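Local coordinates for protein nucleoporin NUP170 (Chaetomium thermophilum, PDB 5HAX) that probably serves as a scaffold nucleoporin of the nuclear pore complex, joining a beta-propeller to an alpha-helical domain, at residues A[582-595]-A[667-679]. Sequence-based numbering, arbitrary orientation.
Sequences VRLSSRHDALALYL and KEHQALHALQKLM
E668 reaches from helix 667-679 to the start of helix 586-595 and grips S585 with both carboxylate oxygens. Its CG stands anti to the backbone N (chi1 179°), and a bend at chi2 swings the carboxylate onto S585. OE1 accepts a nearly straight bond from S585 N at 3.2 Å and also touches L584 CD2, while OE2 accepts a hydrogen bond from S585 OG at 2.6 Å; both are met on the syn side, tilted out of the carboxylate plane. S585 OG in turn accepts from H588 N, capping the helix. With an alanine here instead of E668, S585 N and the S585 hydroxyl would probably lose their shared acceptor and the tie between the helices.

One turn on, H588 is a knob among E668, A671, L672 and L675. Its CB lies 3.8 Å from E668 OE2 and also near L672 CD2; farther out, CD2 and NE2 rest against A671 CB and L675 CD1, NE2 coming within 3.5 Å of A671 CB. ND1 donates in the ring plane to D589 OD1, and L584 CD1 sits above one face, offset toward the rim. Beyond it, L591 CD2 meets L675 CD1 at 3.8 Å and L595 CD2 meets M679 CG at 3.7 Å. The axes run 14° apart: a near-parallel helix pair, N-cap tied across by a carboxylate, in this nucleoporin's alpha-helical domain.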
ATOM      1  N   VAL A 582      27.342   8.577  27.098  1.00 97.85           N
ATOM      2  CA  VAL A 582      26.182   9.344  27.529  1.00 93.05           C
ATOM      3  C   VAL A 582      24.938   8.782  26.853  1.00 86.04           C
ATOM      4  O   VAL A 582      25.005   8.141  25.802  1.00 91.83           O
ATOM      5  CB  VAL A 582      26.347  10.847  27.199  1.00 95.88           C
ATOM      6  CG1 VAL A 582      25.138  11.660  27.658  1.00 85.47           C
ATOM      7  CG2 VAL A 582      27.622  11.390  27.827  1.00 97.33           C
ATOM      8  N   ARG A 583      23.788   9.024  27.485  1.00 81.36           N
ATOM      9  CA  ARG A 583      22.478   8.785  26.888  1.00 84.08           C
ATOM     10  C   ARG A 583      21.867  10.139  26.548  1.00 78.22           C
ATOM     11  O   ARG A 583      21.486  10.897  27.446  1.00 70.35           O
ATOM     12  CB  ARG A 583      21.571   7.997  27.829  1.00 83.10           C
ATOM     13  CG  ARG A 583      21.971   6.545  28.010  1.00 96.73           C
ATOM     14  CD  ARG A 583      20.876   5.761  28.716  1.00119.06           C
ATOM     15  NE  ARG A 583      21.263   4.375  28.967  1.00131.37           N
ATOM     16  CZ  ARG A 583      20.495   3.484  29.585  1.00129.66           C
ATOM     17  NH1 ARG A 583      19.289   3.827  30.023  1.00120.96           N
ATOM     18  NH2 ARG A 583      20.933   2.246  29.769  1.00124.20           N
ATOM     19  N   LEU A 584      21.775  10.439  25.255  1.00 69.20           N
ATOM     20  CA  LEU A 584      21.193  11.694  24.810  1.00 62.59           C
ATOM     21  C   LEU A 584      19.689  11.712  25.077  1.00 61.71           C
ATOM     22  O   LEU A 584      19.049  10.674  25.270  1.00 60.33           O
ATOM     23  CB  LEU A 584      21.473  11.911  23.323  1.00 63.42           C
ATOM     24  CG  LEU A 584      22.958  11.971  22.954  1.00 55.17           C
ATOM     25  CD1 LEU A 584      23.138  11.972  21.447  1.00 63.54           C
ATOM     26  CD2 LEU A 584      23.615  13.198  23.567  1.00 65.16           C
ATOM     27  N   SER A 585      19.127  12.916  25.088  1.00 55.12           N
ATOM     28  CA  SER A 585      17.717  13.084  25.401  1.00 61.32           C
ATOM     29  C   SER A 585      16.842  12.467  24.313  1.00 61.35           C
ATOM     30  O   SER A 585      17.277  12.228  23.183  1.00 55.49           O
ATOM     31  CB  SER A 585      17.370  14.564  25.557  1.00 58.16           C
ATOM     32  OG  SER A 585      17.386  15.227  24.303  1.00 58.20           O
ATOM     33  N   SER A 586      15.584  12.205  24.674  1.00 60.59           N
ATOM     34  CA  SER A 586      14.604  11.777  23.687  1.00 62.61           C
ATOM     35  C   SER A 586      14.318  12.874  22.674  1.00 58.42           C
ATOM     36  O   SER A 586      13.894  12.576  21.553  1.00 51.53           O
ATOM     37  CB  SER A 586      13.310  11.355  24.383  1.00 50.85           C
ATOM     38  OG  SER A 586      13.544  10.267  25.260  1.00 70.56           O
ATOM     39  N   ARG A 587      14.549  14.133  23.050  1.00 58.45           N
ATOM     40  CA  ARG A 587      14.415  15.238  22.109  1.00 58.88           C
ATOM     41  C   ARG A 587      15.432  15.120  20.980  1.00 57.69           C
ATOM     42  O   ARG A 587      15.110  15.376  19.814  1.00 54.41           O
ATOM     43  CB  ARG A 587      14.583  16.559  22.860  1.00 61.04           C
ATOM     44  CG  ARG A 587      14.086  17.786  22.126  1.00 60.04           C
ATOM     45  CD  ARG A 587      14.252  19.041  22.978  1.00 61.71           C
ATOM     46  NE  ARG A 587      13.447  19.004  24.201  1.00 66.98           N
ATOM     47  CZ  ARG A 587      13.880  18.579  25.386  1.00 62.48           C
ATOM     48  NH1 ARG A 587      13.061  18.591  26.429  1.00 64.96           N
ATOM     49  NH2 ARG A 587      15.122  18.138  25.540  1.00 61.32           N
ATOM     50  N   HIS A 588      16.665  14.724  21.308  1.00 55.21           N
ATOM     51  CA  HIS A 588      17.691  14.550  20.284  1.00 52.18           C
ATOM     52  C   HIS A 588      17.360  13.383  19.363  1.00 50.27           C
ATOM     53  O   HIS A 588      17.413  13.514  18.134  1.00 48.29           O
ATOM     54  CB  HIS A 588      19.056  14.327  20.931  1.00 49.63           C
ATOM     55  CG  HIS A 588      20.081  13.781  19.986  1.00 50.14           C
ATOM     56  ND1 HIS A 588      20.213  12.432  19.731  1.00 47.80           N
ATOM     57  CD2 HIS A 588      21.006  14.401  19.218  1.00 48.46           C
ATOM     58  CE1 HIS A 588      21.182  12.246  18.852  1.00 47.11           C
ATOM     59  NE2 HIS A 588      21.681  13.424  18.525  1.00 51.85           N
ATOM     60  N   ASP A 589      17.046  12.221  19.941  1.00 49.03           N
ATOM     61  CA  ASP A 589      16.718  11.054  19.129  1.00 52.69           C
ATOM     62  C   ASP A 589      15.536  11.346  18.213  1.00 49.70           C
ATOM     63  O   ASP A 589      15.499  10.882  17.067  1.00 46.68           O
ATOM     64  CB  ASP A 589      16.416   9.857  20.033  1.00 52.80           C
ATOM     65  CG  ASP A 589      17.560   9.534  20.980  1.00 56.71           C
ATOM     66  OD1 ASP A 589      18.730   9.768  20.610  1.00 56.72           O
ATOM     67  OD2 ASP A 589      17.288   9.048  22.099  1.00 60.64           O
ATOM     68  N   ALA A 590      14.571  12.131  18.699  1.00 49.11           N
ATOM     69  CA  ALA A 590      13.426  12.505  17.876  1.00 46.50           C
ATOM     70  C   ALA A 590      13.857  13.341  16.678  1.00 53.80           C
ATOM     71  O   ALA A 590      13.366  13.137  15.561  1.00 46.60           O
ATOM     72  CB  ALA A 590      12.407  13.270  18.721  1.00 48.41           C
ATOM     73  N   LEU A 591      14.769  14.293  16.891  1.00 49.60           N
ATOM     74  CA  LEU A 591      15.259  15.103  15.781  1.00 45.29           C
ATOM     75  C   LEU A 591      16.014  14.247  14.773  1.00 42.11           C
ATOM     76  O   LEU A 591      15.854  14.416  13.559  1.00 42.74           O
ATOM     77  CB  LEU A 591      16.154  16.225  16.305  1.00 46.13           C
ATOM     78  CG  LEU A 591      16.807  17.118  15.247  1.00 53.30           C
ATOM     79  CD1 LEU A 591      15.749  17.845  14.430  1.00 52.39           C
ATOM     80  CD2 LEU A 591      17.762  18.104  15.902  1.00 55.76           C
ATOM     81  N   ALA A 592      16.841  13.321  15.262  1.00 41.76           N
ATOM     82  CA  ALA A 592      17.557  12.415  14.371  1.00 44.83           C
ATOM     83  C   ALA A 592      16.594  11.493  13.634  1.00 49.13           C
ATOM     84  O   ALA A 592      16.782  11.213  12.444  1.00 41.59           O
ATOM     85  CB  ALA A 592      18.571  11.598  15.169  1.00 44.65           C
ATOM     86  N   LEU A 593      15.560  11.010  14.324  1.00 45.37           N
ATOM     87  CA  LEU A 593      14.597  10.116  13.688  1.00 45.18           C
ATOM     88  C   LEU A 593      13.833  10.837  12.587  1.00 44.50           C
ATOM     89  O   LEU A 593      13.720  10.334  11.463  1.00 42.23           O
ATOM     90  CB  LEU A 593      13.637   9.557  14.741  1.00 45.65           C
ATOM     91  CG  LEU A 593      12.657   8.473  14.288  1.00 47.95           C
ATOM     92  CD1 LEU A 593      13.394   7.260  13.737  1.00 38.98           C
ATOM     93  CD2 LEU A 593      11.754   8.073  15.447  1.00 46.99           C
ATOM     94  N   TYR A 594      13.314  12.029  12.890  1.00 43.25           N
ATOM     95  CA  TYR A 594      12.587  12.805  11.892  1.00 40.25           C
ATOM     96  C   TYR A 594      13.469  13.118  10.689  1.00 45.55           C
ATOM     97  O   TYR A 594      13.074  12.893   9.540  1.00 44.35           O
ATOM     98  CB  TYR A 594      12.058  14.092  12.525  1.00 39.61           C
ATOM     99  CG  TYR A 594      11.239  14.946  11.587  1.00 46.31           C
ATOM    100  CD1 TYR A 594      10.215  14.393  10.832  1.00 46.98           C
ATOM    101  CD2 TYR A 594      11.481  16.308  11.464  1.00 50.09           C
ATOM    102  CE1 TYR A 594       9.459  15.169   9.974  1.00 48.26           C
ATOM    103  CE2 TYR A 594      10.729  17.094  10.607  1.00 46.40           C
ATOM    104  CZ  TYR A 594       9.719  16.519   9.866  1.00 48.03           C
ATOM    105  OH  TYR A 594       8.967  17.292   9.011  1.00 42.77           O
ATOM    106  N   LEU A 595      14.675  13.640  10.936  1.00 47.57           N
ATOM    107  CA  LEU A 595      15.569  14.003   9.839  1.00 44.63           C
ATOM    108  C   LEU A 595      15.901  12.797   8.969  1.00 43.55           C
ATOM    109  O   LEU A 595      15.897  12.893   7.736  1.00 44.15           O
ATOM    110  CB  LEU A 595      16.851  14.628  10.389  1.00 50.86           C
ATOM    111  CG  LEU A 595      17.937  14.936   9.351  1.00 48.77           C
ATOM    112  CD1 LEU A 595      17.414  15.900   8.299  1.00 48.99           C
ATOM    113  CD2 LEU A 595      19.181  15.489  10.028  1.00 46.00           C
ATOM    114  N   LYS A 667      27.649  17.039  25.625  1.00 72.65           N
ATOM    115  CA  LYS A 667      27.503  16.170  24.463  1.00 77.47           C
ATOM    116  C   LYS A 667      26.129  16.319  23.825  1.00 66.41           C
ATOM    117  O   LYS A 667      25.978  16.084  22.620  1.00 68.97           O
ATOM    118  CB  LYS A 667      27.758  14.717  24.864  1.00 70.81           C
ATOM    119  CG  LYS A 667      29.152  14.468  25.432  1.00 83.58           C
ATOM    120  CD  LYS A 667      30.241  14.756  24.404  1.00105.51           C
ATOM    121  CE  LYS A 667      31.631  14.492  24.965  1.00120.22           C
ATOM    122  NZ  LYS A 667      32.705  14.802  23.979  1.00117.78           N
ATOM    123  N   GLU A 668      25.122  16.704  24.609  1.00 61.74           N
ATOM    124  CA  GLU A 668      23.821  17.039  24.038  1.00 70.75           C
ATOM    125  C   GLU A 668      23.946  18.214  23.076  1.00 69.07           C
ATOM    126  O   GLU A 668      23.403  18.187  21.966  1.00 63.59           O
ATOM    127  CB  GLU A 668      22.835  17.358  25.164  1.00 68.42           C
ATOM    128  CG  GLU A 668      21.423  17.744  24.718  1.00 68.89           C
ATOM    129  CD  GLU A 668      20.573  16.557  24.299  1.00 68.76           C
ATOM    130  OE1 GLU A 668      21.023  15.401  24.452  1.00 61.60           O
ATOM    131  OE2 GLU A 668      19.442  16.784  23.818  1.00 59.28           O
ATOM    132  N   HIS A 669      24.673  19.256  23.489  1.00 74.28           N
ATOM    133  CA  HIS A 669      24.896  20.408  22.622  1.00 74.09           C
ATOM    134  C   HIS A 669      25.702  20.022  21.386  1.00 67.15           C
ATOM    135  O   HIS A 669      25.384  20.452  20.271  1.00 65.99           O
ATOM    136  CB  HIS A 669      25.608  21.509  23.409  1.00 77.89           C
ATOM    137  CG  HIS A 669      25.935  22.723  22.600  1.00 86.16           C
ATOM    138  ND1 HIS A 669      25.030  23.740  22.381  1.00 90.87           N
ATOM    139  CD2 HIS A 669      27.072  23.090  21.962  1.00 81.76           C
ATOM    140  CE1 HIS A 669      25.593  24.678  21.642  1.00 91.32           C
ATOM    141  NE2 HIS A 669      26.833  24.308  21.373  1.00 85.69           N
ATOM    142  N   GLN A 670      26.747  19.210  21.565  1.00 60.17           N
ATOM    143  CA  GLN A 670      27.564  18.787  20.431  1.00 65.23           C
ATOM    144  C   GLN A 670      26.761  17.937  19.455  1.00 63.26           C
ATOM    145  O   GLN A 670      26.870  18.108  18.235  1.00 56.46           O
ATOM    146  CB  GLN A 670      28.782  18.007  20.927  1.00 72.76           C
ATOM    147  CG  GLN A 670      29.725  18.807  21.806  1.00 84.71           C
ATOM    148  CD  GLN A 670      30.755  17.933  22.496  1.00 91.46           C
ATOM    149  OE1 GLN A 670      31.234  16.951  21.927  1.00 88.17           O
ATOM    150  NE2 GLN A 670      31.093  18.281  23.732  1.00 90.82           N
ATOM    151  N   ALA A 671      25.954  17.009  19.974  1.00 64.48           N
ATOM    152  CA  ALA A 671      25.159  16.143  19.110  1.00 62.86           C
ATOM    153  C   ALA A 671      24.142  16.950  18.313  1.00 51.48           C
ATOM    154  O   ALA A 671      24.013  16.782  17.096  1.00 49.78           O
ATOM    155  CB  ALA A 671      24.460  15.071  19.948  1.00 55.77           C
ATOM    156  N   LEU A 672      23.406  17.836  18.989  1.00 54.11           N
ATOM    157  CA  LEU A 672      22.434  18.673  18.296  1.00 55.54           C
ATOM    158  C   LEU A 672      23.113  19.569  17.270  1.00 53.08           C
ATOM    159  O   LEU A 672      22.580  19.789  16.176  1.00 56.90           O
ATOM    160  CB  LEU A 672      21.652  19.510  19.308  1.00 56.26           C
ATOM    161  CG  LEU A 672      20.739  18.722  20.252  1.00 63.54           C
ATOM    162  CD1 LEU A 672      20.214  19.619  21.361  1.00 62.65           C
ATOM    163  CD2 LEU A 672      19.585  18.089  19.491  1.00 60.88           C
ATOM    164  N   HIS A 673      24.296  20.092  17.603  1.00 63.41           N
ATOM    165  CA  HIS A 673      25.032  20.922  16.656  1.00 54.62           C
ATOM    166  C   HIS A 673      25.406  20.134  15.409  1.00 49.20           C
ATOM    167  O   HIS A 673      25.285  20.639  14.287  1.00 54.30           O
ATOM    168  CB  HIS A 673      26.288  21.488  17.316  1.00 65.57           C
ATOM    169  CG  HIS A 673      27.287  22.020  16.337  1.00 65.19           C
ATOM    170  ND1 HIS A 673      27.201  23.285  15.796  1.00 67.31           N
ATOM    171  CD2 HIS A 673      28.388  21.451  15.790  1.00 66.79           C
ATOM    172  CE1 HIS A 673      28.208  23.475  14.964  1.00 69.25           C
ATOM    173  NE2 HIS A 673      28.943  22.378  14.941  1.00 67.14           N
ATOM    174  N   ALA A 674      25.874  18.897  15.587  1.00 53.05           N
ATOM    175  CA  ALA A 674      26.266  18.082  14.443  1.00 58.63           C
ATOM    176  C   ALA A 674      25.082  17.813  13.523  1.00 54.53           C
ATOM    177  O   ALA A 674      25.221  17.844  12.295  1.00 53.66           O
ATOM    178  CB  ALA A 674      26.881  16.768  14.925  1.00 58.92           C
ATOM    179  N   LEU A 675      23.906  17.549  14.098  1.00 49.96           N
ATOM    180  CA  LEU A 675      22.720  17.314  13.279  1.00 46.71           C
ATOM    181  C   LEU A 675      22.367  18.544  12.456  1.00 49.80           C
ATOM    182  O   LEU A 675      22.022  18.431  11.274  1.00 47.48           O
ATOM    183  CB  LEU A 675      21.538  16.912  14.161  1.00 50.46           C
ATOM    184  CG  LEU A 675      21.579  15.520  14.795  1.00 46.90           C
ATOM    185  CD1 LEU A 675      20.372  15.324  15.700  1.00 50.64           C
ATOM    186  CD2 LEU A 675      21.627  14.434  13.727  1.00 50.61           C
ATOM    187  N   GLN A 676      22.446  19.731  13.061  1.00 58.28           N
ATOM    188  CA  GLN A 676      22.123  20.954  12.335  1.00 54.46           C
ATOM    189  C   GLN A 676      23.129  21.228  11.225  1.00 51.73           C
ATOM    190  O   GLN A 676      22.757  21.754  10.169  1.00 51.42           O
ATOM    191  CB  GLN A 676      22.052  22.132  13.305  1.00 52.27           C
ATOM    192  CG  GLN A 676      20.856  22.071  14.241  1.00 63.47           C
ATOM    193  CD  GLN A 676      20.797  23.245  15.198  1.00 77.51           C
ATOM    194  OE1 GLN A 676      20.102  24.230  14.948  1.00 75.03           O
ATOM    195  NE2 GLN A 676      21.522  23.142  16.306  1.00 66.66           N
ATOM    196  N   LYS A 677      24.401  20.881  11.437  1.00 54.01           N
ATOM    197  CA  LYS A 677      25.386  21.015  10.371  1.00 54.03           C
ATOM    198  C   LYS A 677      25.122  20.029   9.242  1.00 57.40           C
ATOM    199  O   LYS A 677      25.403  20.331   8.076  1.00 50.70           O
ATOM    200  CB  LYS A 677      26.796  20.821  10.928  1.00 55.68           C
ATOM    201  CG  LYS A 677      27.393  22.073  11.550  1.00 63.01           C
ATOM    202  CD  LYS A 677      27.752  23.099  10.485  1.00 69.66           C
ATOM    203  CE  LYS A 677      28.247  24.397  11.097  1.00 80.73           C
ATOM    204  NZ  LYS A 677      28.512  25.426  10.055  1.00 92.54           N
ATOM    205  N   LEU A 678      24.591  18.848   9.564  1.00 54.56           N
ATOM    206  CA  LEU A 678      24.224  17.904   8.517  1.00 48.83           C
ATOM    207  C   LEU A 678      23.025  18.409   7.725  1.00 45.09           C
ATOM    208  O   LEU A 678      22.954  18.217   6.506  1.00 49.75           O
ATOM    209  CB  LEU A 678      23.931  16.534   9.130  1.00 54.71           C
ATOM    210  CG  LEU A 678      23.540  15.418   8.158  1.00 55.43           C
ATOM    211  CD1 LEU A 678      24.634  15.181   7.128  1.00 48.52           C
ATOM    212  CD2 LEU A 678      23.235  14.139   8.923  1.00 50.55           C
ATOM    213  N   MET A 679      22.081  19.071   8.398  1.00 46.83           N
ATOM    214  CA  MET A 679      20.904  19.595   7.712  1.00 53.41           C
ATOM    215  C   MET A 679      21.293  20.622   6.657  1.00 53.74           C
ATOM    216  O   MET A 679      20.848  20.546   5.506  1.00 48.79           O
ATOM    217  CB  MET A 679      19.938  20.210   8.724  1.00 45.30           C
ATOM    218  CG  MET A 679      19.254  19.201   9.627  1.00 51.63           C
ATOM    219  SD  MET A 679      18.185  19.999  10.836  1.00 54.26           S
ATOM    220  CE  MET A 679      18.591  19.069  12.310  1.00 55.75           C
TER
HETATM  221  O   HOH W   1      17.762  18.551  23.955  1.00 53.88           O
HETATM  222  O   HOH W   2      23.935  13.716  16.711  1.00 59.64           O